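Local coordinates for anti-sigma-E factor RseA (Escherichia coli, PDB 3M4W), which holds the envelope-stress sigma factor sigma-E inactive at the inner membrane until regulated proteolysis, begun in the periplasm by DegS, releases it, at residues E[59-62]-E[63-66]. Sequence-based numbering, arbitrary orientation.
Sequences DYEL and QRRL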
ATOM      1  N   ASP E  59      12.991 -18.868 -15.195  1.00 50.24           N
ATOM      2  CA  ASP E  59      13.857 -18.776 -16.362  1.00 41.86           C
ATOM      3  C   ASP E  59      13.294 -17.665 -17.239  1.00 46.62           C
ATOM      4  O   ASP E  59      14.025 -16.986 -17.969  1.00 48.95           O
ATOM      5  CB  ASP E  59      13.873 -20.081 -17.144  1.00 49.41           C
ATOM      6  CG  ASP E  59      14.774 -20.009 -18.358  1.00 57.76           C
ATOM      7  OD1 ASP E  59      15.991 -19.779 -18.189  1.00 66.76           O
ATOM      8  OD2 ASP E  59      14.265 -20.171 -19.483  1.00 52.53           O
ATOM      9  N   TYR E  60      11.976 -17.497 -17.164  1.00 46.55           N
ATOM     10  CA  TYR E  60      11.282 -16.446 -17.902  1.00 38.00           C
ATOM     11  C   TYR E  60      11.764 -15.109 -17.336  1.00 40.11           C
ATOM     12  O   TYR E  60      12.054 -14.175 -18.080  1.00 41.44           O
ATOM     13  CB  TYR E  60       9.766 -16.578 -17.701  1.00 35.44           C
ATOM     14  CG  TYR E  60       8.988 -15.292 -17.897  1.00 37.66           C
ATOM     15  CD1 TYR E  60       8.823 -14.737 -19.155  1.00 34.04           C
ATOM     16  CD2 TYR E  60       8.437 -14.621 -16.811  1.00 33.58           C
ATOM     17  CE1 TYR E  60       8.130 -13.547 -19.331  1.00 34.26           C
ATOM     18  CE2 TYR E  60       7.742 -13.425 -16.974  1.00 32.61           C
ATOM     19  CZ  TYR E  60       7.594 -12.894 -18.233  1.00 29.87           C
ATOM     20  OH  TYR E  60       6.930 -11.698 -18.392  1.00 35.10           O
ATOM     21  N   GLU E  61      11.857 -15.035 -16.011  1.00 34.90           N
ATOM     22  CA  GLU E  61      12.288 -13.815 -15.351  1.00 39.57           C
ATOM     23  C   GLU E  61      13.737 -13.511 -15.713  1.00 47.95           C
ATOM     24  O   GLU E  61      14.056 -12.393 -16.115  1.00 49.23           O
ATOM     25  CB  GLU E  61      12.150 -13.946 -13.830  1.00 43.22           C
ATOM     26  CG  GLU E  61      10.712 -13.957 -13.299  1.00 41.80           C
ATOM     27  CD  GLU E  61       9.894 -12.765 -13.772  1.00 43.12           C
ATOM     28  OE1 GLU E  61      10.466 -11.666 -13.935  1.00 44.53           O
ATOM     29  OE2 GLU E  61       8.672 -12.923 -13.977  1.00 63.20           O
ATOM     30  N   LEU E  62      14.601 -14.517 -15.570  1.00 50.42           N
ATOM     31  CA  LEU E  62      16.029 -14.395 -15.878  1.00 48.14           C
ATOM     32  C   LEU E  62      16.186 -13.814 -17.277  1.00 47.00           C
ATOM     33  O   LEU E  62      17.000 -12.926 -17.503  1.00 44.38           O
ATOM     34  CB  LEU E  62      16.701 -15.774 -15.825  1.00 45.99           C
ATOM     35  CG  LEU E  62      18.143 -15.950 -15.316  1.00 60.70           C
ATOM     36  CD1 LEU E  62      18.760 -17.136 -16.056  1.00 52.80           C
ATOM     37  CD2 LEU E  62      18.994 -14.702 -15.546  1.00 45.18           C
ATOM     38  N   GLN E  63      15.378 -14.322 -18.203  1.00 47.98           N
ATOM     39  CA  GLN E  63      15.372 -13.895 -19.605  1.00 51.86           C
ATOM     40  C   GLN E  63      14.949 -12.435 -19.761  1.00 52.83           C
ATOM     41  O   GLN E  63      15.580 -11.672 -20.505  1.00 52.89           O
ATOM     42  CB  GLN E  63      14.400 -14.765 -20.403  1.00 53.38           C
ATOM     43  CG  GLN E  63      14.938 -15.358 -21.688  1.00 65.24           C
ATOM     44  CD  GLN E  63      15.327 -16.815 -21.532  1.00 73.72           C
ATOM     45  OE1 GLN E  63      15.335 -17.571 -22.504  1.00 77.88           O
ATOM     46  NE2 GLN E  63      15.658 -17.218 -20.305  1.00 73.23           N
ATOM     47  N   ARG E  64      13.867 -12.060 -19.076  1.00 58.06           N
ATOM     48  CA  ARG E  64      13.338 -10.692 -19.129  1.00 51.70           C
ATOM     49  C   ARG E  64      14.404  -9.651 -18.839  1.00 46.47           C
ATOM     50  O   ARG E  64      14.441  -8.592 -19.464  1.00 46.89           O
ATOM     51  CB  ARG E  64      12.212 -10.498 -18.106  1.00 46.94           C
ATOM     52  CG  ARG E  64      10.882 -11.089 -18.487  1.00 48.28           C
ATOM     53  CD  ARG E  64       9.756 -10.267 -17.875  1.00 42.99           C
ATOM     54  NE  ARG E  64       9.781 -10.254 -16.411  1.00 39.04           N
ATOM     55  CZ  ARG E  64       9.550  -9.165 -15.689  1.00 34.44           C
ATOM     56  NH1 ARG E  64       9.287  -8.020 -16.306  1.00 25.15           N
ATOM     57  NH2 ARG E  64       9.588  -9.214 -14.364  1.00 38.12           N
ATOM     58  N   ARG E  65      15.250  -9.957 -17.865  1.00 40.25           N
ATOM     59  CA  ARG E  65      16.311  -9.054 -17.441  1.00 46.69           C
ATOM     60  C   ARG E  65      17.567  -9.152 -18.315  1.00 48.60           C
ATOM     61  O   ARG E  65      18.296  -8.171 -18.482  1.00 60.19           O
ATOM     62  CB  ARG E  65      16.635  -9.327 -15.971  1.00 36.79           C
ATOM     63  CG  ARG E  65      15.412  -9.180 -15.075  1.00 38.42           C
ATOM     64  CD  ARG E  65      15.675  -9.649 -13.656  1.00 40.91           C
ATOM     65  NE  ARG E  65      14.633  -9.216 -12.718  1.00 36.49           N
ATOM     66  CZ  ARG E  65      13.354  -9.582 -12.771  1.00 48.07           C
ATOM     67  NH1 ARG E  65      12.928 -10.402 -13.724  1.00 35.68           N
ATOM     68  NH2 ARG E  65      12.496  -9.128 -11.862  1.00 33.83           N
ATOM     69  N   LEU E  66      17.820 -10.327 -18.879  1.00 49.43           N
ATOM     70  CA  LEU E  66      18.981 -10.489 -19.743  1.00 46.20           C
ATOM     71  C   LEU E  66      18.688  -9.870 -21.097  1.00 44.00           C
ATOM     72  O   LEU E  66      19.596  -9.692 -21.898  1.00 44.57           O
ATOM     73  CB  LEU E  66      19.322 -11.964 -19.957  1.00 45.28           C
ATOM     74  CG  LEU E  66      20.001 -12.778 -18.857  1.00 48.51           C
ATOM     75  CD1 LEU E  66      20.238 -14.178 -19.391  1.00 39.73           C
ATOM     76  CD2 LEU E  66      21.325 -12.148 -18.450  1.00 44.85           C
TER
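E61 OE1 accepts three hydrogen bonds from two arginines, forming a salt-bridge network within the last two turns of helix 50-66. This helix belongs to the periplasmic domain and to the primary binding site for RseB. R64 grips the oxygen side-on. Its NH2 comes to 2.6 Å of E61 OE1 on the syn lone pair, while NE reaches the same atom from above the carboxylate plane. R65 NH1 takes the anti lone pair of E61 OE1 at 2.8 Å, and its bond is the straightest of the three, with an N-H...O angle of 162°. NH1 also makes a weak bond to the backbone E61 O. A bend about the CB-CG bond of E61 (chi2 -53°) turns its carboxylate toward the arginines.

R64 also lies over Y60. Its CG sits above one ring face, 4.0 Å from the ring centroid, in a CH-pi contact. With an alanine in place of R64, E61 OE1 would probably lose two of these three donors, and the CH-pi contact over Y60 would probably go too.

The chain of another protein meets this surface: E61 OE2 makes a salt bridge to one of its basic side chains, R64 NH2 to an acidic one, and Y60 OH hydrogen-bonds to its backbone. L62 packs on V28, at the DegS cleavage site, and on L30. One turn on, L62 CD2 touches L66 CG at 4.0 Å, and L66 N bonds to L62 O at 3.1 Å.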